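Local coordinates for protein aminoglycoside phosphotransferase (Mycobacterium smegmatis, PDB 6EF6) that phosphorylates (S)-1-amino-2-propanol as a kinase of the aminoacetone utilization microcompartment, with a fold of the aminoglycoside phosphotransferase type, at residues A155-H160 with I248-F253; Q162-P167 with Y225-A230; A89-R92 with T98-T101; W260-F265 with S291-P296. All blocks are in the same frame, centred on the assembly; numbering follows the deposited sequence.

Contact 1: residues A155-H160 with I248-F253; sequences ASLHEH and ITVIDF. With NA (sodium ion), chain D; BEZ (benzoic acid), chain B.
A chi1 of -73° swings the Leu157 side chain off helix 147-163 toward residues 248-253, where its CD2 stops 4.1 Å from Phe253 CZ. Phe253 leaves its backbone in the same way (chi1 -76°), which presents the CZ corner of the ring to the helix; the leucine methyl lies near the ring plane, at the edge and not over a face. The other branch, Leu157 CD1, only just reaches Val250 CG1 (4.5 Å). Trp87 and His229 also meet the Phe253 ring edge-to-face, so its position is set from several directions.

Next to this apolar patch the chain turns polar. Asp252 OD2 binds a sodium ion at 2.6 Å, a site completed by Asp231 and three waters. Water 2 donates to Asp252 OD1 at 3.0 Å; water 1, at 2.9 Å from the same OD1, probably does too, though it has more acceptors in reach than protons. Asp252 N makes a weak hydrogen bond, 3.3 Å, to O1 of benzoic acid. The buried hydrocarbon contact thus lies one residue along the chain from a metal-binding aspartate, consistent with the DFG-like position of this kinase fold, where the corresponding aspartate holds the catalytic metal.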
# COMPACT_ATOMS: atom_id res chain seq x y z
N ALA A 155 -13.00 -2.44 4.71
CA ALA A 155 -13.94 -3.54 4.90
C ALA A 155 -14.58 -3.93 3.58
O ALA A 155 -14.81 -5.11 3.32
CB ALA A 155 -15.00 -3.13 5.92
N SER A 156 -14.94 -2.96 2.76
CA SER A 156 -15.53 -3.30 1.47
C SER A 156 -14.54 -4.04 0.57
O SER A 156 -14.96 -4.93 -0.19
CB SER A 156 -15.97 -2.04 0.76
OG SER A 156 -17.04 -1.45 1.48
N LEU A 157 -13.26 -3.67 0.60
CA LEU A 157 -12.25 -4.42 -0.15
C LEU A 157 -12.10 -5.82 0.38
O LEU A 157 -11.95 -6.77 -0.41
CB LEU A 157 -10.91 -3.68 -0.10
CG LEU A 157 -10.83 -2.42 -0.95
CD1 LEU A 157 -9.58 -1.62 -0.61
CD2 LEU A 157 -10.86 -2.74 -2.45
N HIS A 158 -12.15 -6.01 1.68
CA HIS A 158 -12.07 -7.34 2.24
C HIS A 158 -13.28 -8.17 1.85
O HIS A 158 -13.16 -9.37 1.54
CB HIS A 158 -11.95 -7.26 3.75
CG HIS A 158 -10.66 -6.69 4.20
ND1 HIS A 158 -10.40 -6.47 5.53
CD2 HIS A 158 -9.54 -6.35 3.53
CE1 HIS A 158 -9.18 -5.99 5.67
NE2 HIS A 158 -8.63 -5.89 4.47
N GLU A 159 -14.47 -7.59 1.91
CA GLU A 159 -15.67 -8.33 1.55
C GLU A 159 -15.59 -8.79 0.11
O GLU A 159 -15.96 -9.93 -0.21
CB GLU A 159 -16.87 -7.41 1.76
CG GLU A 159 -18.24 -8.06 1.44
CD GLU A 159 -19.35 -7.04 1.30
OE1 GLU A 159 -20.08 -6.79 2.28
OE2 GLU A 159 -19.48 -6.46 0.20
N HIS A 160 -15.18 -7.91 -0.81
CA HIS A 160 -15.03 -8.32 -2.21
C HIS A 160 -14.01 -9.45 -2.34
O HIS A 160 -14.26 -10.47 -3.00
CB HIS A 160 -14.66 -7.17 -3.12
CG HIS A 160 -14.57 -7.61 -4.53
ND1 HIS A 160 -13.41 -8.05 -5.12
CD2 HIS A 160 -15.56 -7.85 -5.43
CE1 HIS A 160 -13.66 -8.46 -6.35
NE2 HIS A 160 -14.97 -8.38 -6.56
N ILE A 248 -14.51 8.95 -3.39
CA ILE A 248 -13.23 8.51 -2.87
C ILE A 248 -12.73 7.38 -3.75
O ILE A 248 -13.37 6.31 -3.81
CB ILE A 248 -13.33 8.05 -1.40
CG1 ILE A 248 -13.96 9.19 -0.58
CG2 ILE A 248 -11.99 7.71 -0.86
CD1 ILE A 248 -14.62 8.72 0.70
N THR A 249 -11.59 7.58 -4.40
CA THR A 249 -11.01 6.55 -5.27
C THR A 249 -9.80 5.93 -4.63
O THR A 249 -8.85 6.63 -4.28
CB THR A 249 -10.61 7.16 -6.62
OG1 THR A 249 -11.71 7.85 -7.21
CG2 THR A 249 -10.20 6.09 -7.60
N VAL A 250 -9.80 4.61 -4.49
CA VAL A 250 -8.64 3.90 -3.98
C VAL A 250 -7.67 3.71 -5.13
O VAL A 250 -8.06 3.21 -6.20
CB VAL A 250 -9.04 2.53 -3.41
CG1 VAL A 250 -7.78 1.83 -2.82
CG2 VAL A 250 -10.12 2.67 -2.36
N ILE A 251 -6.42 4.17 -4.95
CA ILE A 251 -5.42 4.08 -6.01
C ILE A 251 -4.28 3.18 -5.52
O ILE A 251 -4.22 2.74 -4.36
CB ILE A 251 -4.91 5.48 -6.43
CG1 ILE A 251 -4.16 6.17 -5.30
CG2 ILE A 251 -6.06 6.33 -6.95
CD1 ILE A 251 -3.21 7.26 -5.77
N ASP A 252 -3.32 2.94 -6.42
CA ASP A 252 -2.04 2.32 -6.07
C ASP A 252 -2.22 0.94 -5.44
O ASP A 252 -1.76 0.67 -4.33
CB ASP A 252 -1.21 3.23 -5.16
CG ASP A 252 0.23 2.75 -5.00
OD1 ASP A 252 0.63 1.83 -5.73
OD2 ASP A 252 0.94 3.29 -4.12
N PHE A 253 -2.81 0.06 -6.25
CA PHE A 253 -2.92 -1.37 -5.93
C PHE A 253 -1.61 -2.13 -6.22
O PHE A 253 -1.62 -3.37 -6.28
CB PHE A 253 -4.13 -2.02 -6.66
CG PHE A 253 -5.47 -1.73 -6.08
CD1 PHE A 253 -6.08 -0.47 -6.23
CD2 PHE A 253 -6.21 -2.73 -5.47
CE1 PHE A 253 -7.34 -0.22 -5.72
CE2 PHE A 253 -7.47 -2.46 -4.97
CZ PHE A 253 -8.04 -1.23 -5.09
NA NA D . 2.56 1.83 -2.71
C BEZ B . -1.48 3.99 -9.35
O1 BEZ B . -1.86 2.82 -9.36
O2 BEZ B . -0.27 4.25 -9.07
C1 BEZ B . -2.47 5.06 -9.66
C2 BEZ B . -2.23 6.37 -9.27
C3 BEZ B . -3.17 7.35 -9.57
C4 BEZ B . -4.34 7.02 -10.25
C5 BEZ B . -4.57 5.70 -10.63
C6 BEZ B . -3.64 4.73 -10.33
O HOH W 1 1.49 0.08 -3.52
O HOH W 2 3.49 2.11 -4.98
O HOH W 3 4.21 0.86 -2.02

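Contact 2: residues Q162-P167 with Y225-A230; sequences QRWTRP and YGLIHA
Leu227 meets the indole of Trp164 at its rim. The methyl CD2 lies near the ring plane, 3.7 Å from Trp164 CZ3 and 3.9 Å from Trp164 CE3, so it touches the edge of the benzo ring and covers neither face. The two side chains run at a slant to one another. In Leu227 the CA-CB bond holds CG trans to the main-chain nitrogen (chi1 177°), which carries the branch point across to the indole; CD2 then does the touching. On the other side, a chi1 of -178° swings the six-membered ring of Trp164 out to the leucine.

Arg166 borders the same methyl from the more exposed side. Its CD comes within 4.3 Å of Leu227 CD2, a loose contact made by the aliphatic part of the chain. Nearer the backbone, Arg166 CA sits over the centre of the Trp164 ring, 4.2 Å above its plane, so the chain folds back over the indole two residues after leaving it. The link between the segments is therefore apolar packing that grades from buried leucine to exposed arginine.

Trp164 is the first non-helical residue after helix 147-163, and its indole stacks on Trp87 of helix 78-94, which Leu227 touches as well. Ser161 OG, from the end of helix 147-163, bonds to Leu227 O, while Gly226 and Ile228 pair through their backbones with Gly259 and Gly257. Strand 227-228 thus meets both helices and pairs by its flanking backbone with Gly257 and Gly259, just ahead of His229.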
# COMPACT_ATOMS: atom_id res chain seq x y z
N GLN A 162 -13.03 -11.67 -0.24
CA GLN A 162 -13.52 -12.92 0.33
C GLN A 162 -14.51 -13.64 -0.57
O GLN A 162 -14.64 -14.87 -0.47
CB GLN A 162 -14.20 -12.65 1.65
CG GLN A 162 -13.20 -12.30 2.73
CD GLN A 162 -13.58 -12.82 4.08
OE1 GLN A 162 -14.36 -12.20 4.80
NE2 GLN A 162 -13.03 -13.97 4.44
N ARG A 163 -15.24 -12.92 -1.41
CA ARG A 163 -16.23 -13.61 -2.23
C ARG A 163 -15.81 -13.78 -3.68
O ARG A 163 -16.42 -14.56 -4.40
CB ARG A 163 -17.55 -12.87 -2.13
CG ARG A 163 -17.62 -11.55 -2.82
CD ARG A 163 -19.01 -10.90 -2.63
NE ARG A 163 -18.91 -9.44 -2.57
CZ ARG A 163 -18.99 -8.61 -3.62
NH1 ARG A 163 -18.87 -7.30 -3.42
NH2 ARG A 163 -19.20 -9.08 -4.85
N TRP A 164 -14.72 -13.14 -4.10
CA TRP A 164 -14.36 -13.10 -5.51
C TRP A 164 -13.69 -14.40 -5.88
O TRP A 164 -12.66 -14.77 -5.31
CB TRP A 164 -13.39 -11.94 -5.77
CG TRP A 164 -12.98 -11.75 -7.22
CD1 TRP A 164 -13.79 -11.87 -8.34
CD2 TRP A 164 -11.68 -11.43 -7.71
NE1 TRP A 164 -13.07 -11.63 -9.48
CE2 TRP A 164 -11.77 -11.34 -9.12
CE3 TRP A 164 -10.44 -11.19 -7.09
CZ2 TRP A 164 -10.68 -11.04 -9.90
CZ3 TRP A 164 -9.36 -10.89 -7.87
CH2 TRP A 164 -9.49 -10.80 -9.26
N THR A 165 -14.23 -15.06 -6.89
CA THR A 165 -13.57 -16.20 -7.48
C THR A 165 -12.54 -15.69 -8.48
O THR A 165 -12.89 -15.07 -9.48
CB THR A 165 -14.60 -17.12 -8.12
OG1 THR A 165 -15.47 -17.60 -7.08
CG2 THR A 165 -13.93 -18.29 -8.83
N ARG A 166 -11.27 -15.92 -8.18
CA ARG A 166 -10.19 -15.34 -8.96
C ARG A 166 -10.00 -16.05 -10.31
O ARG A 166 -10.35 -17.23 -10.47
CB ARG A 166 -8.90 -15.38 -8.17
CG ARG A 166 -9.03 -14.57 -6.86
CD ARG A 166 -7.74 -14.37 -6.19
NE ARG A 166 -7.19 -15.61 -5.64
CZ ARG A 166 -7.44 -16.06 -4.42
NH1 ARG A 166 -8.24 -15.39 -3.61
NH2 ARG A 166 -6.89 -17.20 -4.02
N PRO A 167 -9.50 -15.33 -11.31
CA PRO A 167 -9.28 -15.95 -12.62
C PRO A 167 -8.30 -17.09 -12.55
O PRO A 167 -7.35 -17.10 -11.75
CB PRO A 167 -8.69 -14.81 -13.47
CG PRO A 167 -8.83 -13.60 -12.72
CD PRO A 167 -9.10 -13.91 -11.28
N TYR A 225 -6.77 -14.36 6.24
CA TYR A 225 -5.70 -14.19 5.27
C TYR A 225 -6.26 -14.37 3.87
O TYR A 225 -7.07 -15.29 3.66
CB TYR A 225 -4.64 -15.24 5.57
CG TYR A 225 -3.33 -15.19 4.81
CD1 TYR A 225 -3.19 -15.78 3.55
CD2 TYR A 225 -2.22 -14.58 5.37
CE1 TYR A 225 -1.96 -15.72 2.86
CE2 TYR A 225 -1.01 -14.53 4.69
CZ TYR A 225 -0.90 -15.13 3.47
OH TYR A 225 0.30 -15.07 2.78
N GLY A 226 -5.87 -13.51 2.94
CA GLY A 226 -6.35 -13.57 1.58
C GLY A 226 -5.82 -12.40 0.77
O GLY A 226 -4.81 -11.79 1.13
N LEU A 227 -6.50 -12.09 -0.31
CA LEU A 227 -6.08 -11.02 -1.22
C LEU A 227 -6.39 -9.64 -0.61
O LEU A 227 -7.54 -9.35 -0.25
CB LEU A 227 -6.77 -11.19 -2.58
CG LEU A 227 -6.47 -10.08 -3.61
CD1 LEU A 227 -5.01 -10.05 -4.00
CD2 LEU A 227 -7.34 -10.26 -4.88
N ILE A 228 -5.36 -8.80 -0.48
CA ILE A 228 -5.41 -7.47 0.11
C ILE A 228 -4.70 -6.43 -0.77
O ILE A 228 -3.81 -6.71 -1.56
CB ILE A 228 -4.81 -7.43 1.54
CG1 ILE A 228 -3.36 -7.92 1.56
CG2 ILE A 228 -5.67 -8.21 2.51
CD1 ILE A 228 -2.62 -7.59 2.84
N HIS A 229 -5.12 -5.18 -0.60
CA HIS A 229 -4.46 -4.04 -1.26
C HIS A 229 -3.03 -3.82 -0.75
O HIS A 229 -2.11 -3.64 -1.55
CB HIS A 229 -5.33 -2.81 -1.07
CG HIS A 229 -4.80 -1.55 -1.65
ND1 HIS A 229 -3.70 -0.89 -1.12
CD2 HIS A 229 -5.24 -0.80 -2.69
CE1 HIS A 229 -3.52 0.23 -1.81
NE2 HIS A 229 -4.45 0.31 -2.76
N ALA A 230 -2.85 -3.88 0.59
CA ALA A 230 -1.55 -3.87 1.25
C ALA A 230 -0.84 -2.53 1.21
O ALA A 230 0.30 -2.46 1.64
CB ALA A 230 -0.65 -5.01 0.79

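Contact 3: residues A89-R92 with T98-T101; sequences AALR and TVPT. With BEZ (benzoic acid), chain B.
Val99, just after the Thr98 backbone that is hydrogen-bonded to Val250, points its two methyls at Leu91 and Arg92 of the helix. CG1 meets Leu91, 4.1 Å from both its CB and its CD1, with the side chains crossing at about a right angle. CG2 makes the closer contact, 3.5 Å from Arg92 CG, and also borders Leu91 CB. The valine torsion (chi1 -59°) places CG2 between the backbone N and the carbonyl carbon, and CG1 beside the N.

Pro100 faces two ways. Its carbonyl oxygen takes a weak hydrogen bond from Arg92 NH1 at 2.9 Å, bent to 125° at the hydrogen and lying near the guanidinium plane. Its CB points away from the helix, and Pro100 CG packs 3.7 Å from C5 of benzoic acid.

Thr101 ends the segment, its side chain crossing the arginine at about a right angle. Its OG1 is 3.2 Å from Arg92 CD, and its CA and CG2 lie over one face of the guanidinium. Ala89 CA covers the opposite face, 3.5 Å from the plane and toward the rim, so the flat group is held between its own helix and Thr101 of the passing segment. A bend in the arginine at chi3 (-55°) swings the guanidinium back into this slot. The Thr101 backbone goes on to bond with Glu130 of strand 124-130.

A long helix followed by a chain that doubles back along it and leads into the sheet of the N-terminal lobe is consistent with the alpha-C to beta-4 connection of kinase-like folds. Here that connection contributes Pro100 to the benzoic acid pocket.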
# COMPACT_ATOMS: atom_id res chain seq x y z
N ALA A 89 -10.82 -4.63 -12.25
CA ALA A 89 -11.99 -4.79 -13.11
C ALA A 89 -13.16 -5.39 -12.35
O ALA A 89 -14.32 -5.00 -12.56
CB ALA A 89 -11.62 -5.65 -14.32
N ALA A 90 -12.89 -6.34 -11.46
CA ALA A 90 -13.95 -6.94 -10.64
C ALA A 90 -14.47 -5.96 -9.61
O ALA A 90 -15.68 -5.88 -9.39
CB ALA A 90 -13.41 -8.19 -9.97
N LEU A 91 -13.59 -5.17 -9.00
CA LEU A 91 -14.04 -4.16 -8.04
C LEU A 91 -14.91 -3.12 -8.73
O LEU A 91 -15.91 -2.67 -8.17
CB LEU A 91 -12.84 -3.50 -7.35
CG LEU A 91 -12.11 -4.41 -6.37
CD1 LEU A 91 -10.74 -3.80 -6.07
CD2 LEU A 91 -12.89 -4.65 -5.09
N ARG A 92 -14.58 -2.74 -9.97
CA ARG A 92 -15.37 -1.73 -10.67
C ARG A 92 -16.81 -2.18 -10.84
O ARG A 92 -17.75 -1.40 -10.62
CB ARG A 92 -14.76 -1.42 -12.05
CG ARG A 92 -13.76 -0.30 -12.01
CD ARG A 92 -13.58 0.36 -13.39
NE ARG A 92 -13.25 -0.61 -14.42
CZ ARG A 92 -12.07 -1.21 -14.53
NH1 ARG A 92 -11.09 -0.94 -13.66
NH2 ARG A 92 -11.86 -2.09 -15.50
N THR A 98 -14.83 2.65 -5.28
CA THR A 98 -14.41 3.30 -6.52
C THR A 98 -12.91 3.07 -6.70
O THR A 98 -12.12 3.35 -5.80
CB THR A 98 -14.70 4.79 -6.42
OG1 THR A 98 -16.10 4.98 -6.13
CG2 THR A 98 -14.33 5.47 -7.70
N VAL A 99 -12.52 2.58 -7.88
CA VAL A 99 -11.13 2.26 -8.20
C VAL A 99 -10.75 2.84 -9.56
O VAL A 99 -11.63 3.27 -10.29
CB VAL A 99 -10.87 0.74 -8.15
CG1 VAL A 99 -11.20 0.17 -6.78
CG2 VAL A 99 -11.66 -0.01 -9.21
N PRO A 100 -9.49 2.81 -9.96
CA PRO A 100 -9.13 3.35 -11.28
C PRO A 100 -9.66 2.48 -12.41
O PRO A 100 -9.82 1.27 -12.27
CB PRO A 100 -7.60 3.32 -11.27
CG PRO A 100 -7.21 3.23 -9.77
CD PRO A 100 -8.29 2.37 -9.21
N THR A 101 -9.88 3.14 -13.55
CA THR A 101 -10.29 2.49 -14.79
C THR A 101 -9.12 2.49 -15.77
O THR A 101 -8.58 3.54 -16.10
CB THR A 101 -11.46 3.22 -15.43
OG1 THR A 101 -12.59 3.20 -14.55
CG2 THR A 101 -11.86 2.55 -16.72
C BEZ B . -1.48 3.99 -9.35
O1 BEZ B . -1.86 2.82 -9.36
O2 BEZ B . -0.27 4.25 -9.07
C1 BEZ B . -2.47 5.06 -9.66
C2 BEZ B . -2.23 6.37 -9.27
C3 BEZ B . -3.17 7.35 -9.57
C4 BEZ B . -4.34 7.02 -10.25
C5 BEZ B . -4.57 5.70 -10.63
C6 BEZ B . -3.64 4.73 -10.33

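Contact 4: residues W260-F265 with S291-P296; sequences WYFYDF and SRRELP
Residues 260-265 enter helix 263-268 of the kinase-like C-terminal lobe through successive i to i-3 backbone hydrogen bonds: Tyr263 N to Trp260 O at 2.9 Å, Asp264 N to Tyr261 O at 3.1 Å and Phe265 N to Phe262 O at 3.0 Å. Residues 291-296 pass by as an irregular link between helices 278-290 and 297-300, with Pro296 as N-cap of the latter. The backbones stay apart, 9.3 Å between the nearest CA atoms, Phe262 and Leu295, and side chains bridge the gap.

Phe262 carries most of it. Its CE1 lies 3.6 Å from Leu295 CD1, and Leu295 CG is 3.7 Å from Phe262 CZ, the leucine approaching obliquely. Arg293, stretched out from its backbone all the way to NE (chi1 -177°), turns the edge of its guanidinium to Phe262, whose CE2 lies in the guanidinium plane; ring and guanidinium planes are 38° apart. Its CZ stands 5.5 Å from the centroid of the Tyr261 ring, at most a weak cation-pi attraction. The polar tips are held elsewhere, NH1 by Gln162 and NH2 by Tyr289 OH, which fixes the guanidinium among the aromatics and leaves Arg293 NH2 3.8 Å from Phe262 CZ.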
# COMPACT_ATOMS: atom_id res chain seq x y z
N TRP A 260 -2.34 -11.02 5.60
CA TRP A 260 -3.41 -10.94 6.60
C TRP A 260 -4.34 -9.78 6.32
O TRP A 260 -3.86 -8.66 6.13
CB TRP A 260 -2.83 -10.87 8.01
CG TRP A 260 -2.17 -12.14 8.47
CD1 TRP A 260 -2.80 -13.24 8.99
CD2 TRP A 260 -0.78 -12.50 8.39
NE1 TRP A 260 -1.92 -14.23 9.25
CE2 TRP A 260 -0.66 -13.81 8.91
CE3 TRP A 260 0.38 -11.82 8.00
CZ2 TRP A 260 0.54 -14.49 8.98
CZ3 TRP A 260 1.59 -12.52 8.07
CH2 TRP A 260 1.66 -13.82 8.60
N TYR A 261 -5.65 -10.03 6.38
CA TYR A 261 -6.59 -8.93 6.15
C TYR A 261 -6.27 -7.71 7.02
O TYR A 261 -6.27 -6.57 6.54
CB TYR A 261 -8.05 -9.38 6.34
CG TYR A 261 -8.52 -10.32 5.27
CD1 TYR A 261 -8.58 -9.94 3.96
CD2 TYR A 261 -8.85 -11.61 5.56
CE1 TYR A 261 -9.01 -10.85 2.96
CE2 TYR A 261 -9.27 -12.52 4.60
CZ TYR A 261 -9.32 -12.11 3.28
OH TYR A 261 -9.76 -13.03 2.32
N PHE A 262 -6.04 -7.92 8.31
CA PHE A 262 -5.83 -6.79 9.21
C PHE A 262 -4.45 -6.17 9.13
O PHE A 262 -4.23 -5.10 9.72
CB PHE A 262 -6.40 -7.11 10.59
CG PHE A 262 -7.89 -7.23 10.52
CD1 PHE A 262 -8.64 -6.07 10.33
CD2 PHE A 262 -8.56 -8.42 10.54
CE1 PHE A 262 -10.00 -6.13 10.17
CE2 PHE A 262 -9.93 -8.48 10.35
CZ PHE A 262 -10.63 -7.34 10.18
N TYR A 263 -3.53 -6.74 8.34
CA TYR A 263 -2.34 -5.97 8.00
C TYR A 263 -2.72 -4.68 7.30
O TYR A 263 -2.01 -3.69 7.42
CB TYR A 263 -1.42 -6.85 7.14
CG TYR A 263 -0.23 -6.12 6.56
CD1 TYR A 263 0.75 -5.52 7.36
CD2 TYR A 263 -0.08 -5.99 5.20
CE1 TYR A 263 1.80 -4.83 6.83
CE2 TYR A 263 1.01 -5.30 4.64
CZ TYR A 263 1.93 -4.73 5.47
OH TYR A 263 2.99 -4.04 4.92
N ASP A 264 -3.85 -4.64 6.57
CA ASP A 264 -4.26 -3.38 5.97
C ASP A 264 -4.43 -2.26 7.01
O ASP A 264 -4.17 -1.07 6.69
CB ASP A 264 -5.56 -3.56 5.18
CG ASP A 264 -5.38 -4.17 3.82
OD1 ASP A 264 -4.32 -4.01 3.18
OD2 ASP A 264 -6.37 -4.81 3.36
N PHE A 265 -4.80 -2.59 8.26
CA PHE A 265 -4.84 -1.54 9.28
C PHE A 265 -3.45 -0.99 9.60
O PHE A 265 -3.25 0.22 9.79
CB PHE A 265 -5.53 -1.97 10.61
CG PHE A 265 -5.43 -0.89 11.63
CD1 PHE A 265 -6.12 0.30 11.43
CD2 PHE A 265 -4.64 -1.06 12.76
CE1 PHE A 265 -5.98 1.36 12.31
CE2 PHE A 265 -4.52 -0.01 13.68
CZ PHE A 265 -5.21 1.18 13.47
N SER A 291 -19.03 -1.05 10.23
CA SER A 291 -20.24 -0.62 9.53
C SER A 291 -20.50 -1.46 8.28
O SER A 291 -21.64 -1.49 7.80
CB SER A 291 -20.20 0.88 9.21
OG SER A 291 -19.47 1.18 8.03
N ARG A 292 -19.47 -2.11 7.75
CA ARG A 292 -19.58 -2.92 6.53
C ARG A 292 -19.25 -4.39 6.72
O ARG A 292 -19.83 -5.22 6.00
CB ARG A 292 -18.64 -2.36 5.44
CG ARG A 292 -19.06 -1.05 4.89
CD ARG A 292 -20.29 -1.16 4.00
NE ARG A 292 -20.90 0.15 3.79
CZ ARG A 292 -20.56 1.00 2.83
NH1 ARG A 292 -19.60 0.72 1.96
NH2 ARG A 292 -21.19 2.17 2.74
N ARG A 293 -18.40 -4.76 7.66
CA ARG A 293 -17.95 -6.14 7.83
C ARG A 293 -17.59 -6.36 9.29
O ARG A 293 -17.01 -5.49 9.94
CB ARG A 293 -16.72 -6.46 6.98
CG ARG A 293 -16.20 -7.95 7.05
CD ARG A 293 -14.94 -8.21 6.20
NE ARG A 293 -14.51 -9.60 6.24
CZ ARG A 293 -13.52 -10.09 6.99
NH1 ARG A 293 -13.21 -11.38 6.92
NH2 ARG A 293 -12.82 -9.32 7.82
N GLU A 294 -17.89 -7.52 9.81
CA GLU A 294 -17.53 -7.84 11.18
C GLU A 294 -16.03 -7.72 11.43
O GLU A 294 -15.18 -8.06 10.59
CB GLU A 294 -17.95 -9.28 11.50
CG GLU A 294 -17.27 -10.34 10.63
CD GLU A 294 -17.26 -11.69 11.29
OE1 GLU A 294 -18.27 -12.00 11.96
OE2 GLU A 294 -16.22 -12.39 11.17
N LEU A 295 -15.67 -7.26 12.64
CA LEU A 295 -14.30 -7.22 13.13
C LEU A 295 -14.34 -7.84 14.52
O LEU A 295 -14.55 -7.16 15.52
CB LEU A 295 -13.73 -5.79 13.06
CG LEU A 295 -12.20 -5.65 13.07
CD1 LEU A 295 -11.75 -4.25 12.71
CD2 LEU A 295 -11.64 -5.95 14.41
N PRO A 296 -14.15 -9.16 14.61
CA PRO A 296 -14.19 -9.84 15.89
C PRO A 296 -13.10 -9.43 16.87
O PRO A 296 -12.04 -8.90 16.49
CB PRO A 296 -14.01 -11.31 15.50
CG PRO A 296 -14.25 -11.43 14.04
CD PRO A 296 -13.91 -10.06 13.49

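In the fold
Contacts 1 and 2 share helix 147-163, and His229 NE2 of contact 2 reaches Ile251 O of contact 1 at 2.9 Å, tying the probable catalytic loop to the sodium-binding segment. Contact 3 adjoins contact 1 where Val250 N meets Thr98 O at 2.9 Å, and both border the benzoic acid, which probably occupies part of the nucleotide pocket. Contact 4 joins contacts 1 and 2 through Asp264: its OD2 is hydrogen-bonded to His158 NE2 (2.7 Å) and its OD1 to Ala230 N (3.0 Å). Contacts 3 and 4 do not touch; their centres are about 20 Å apart, with contact 1 linked to both.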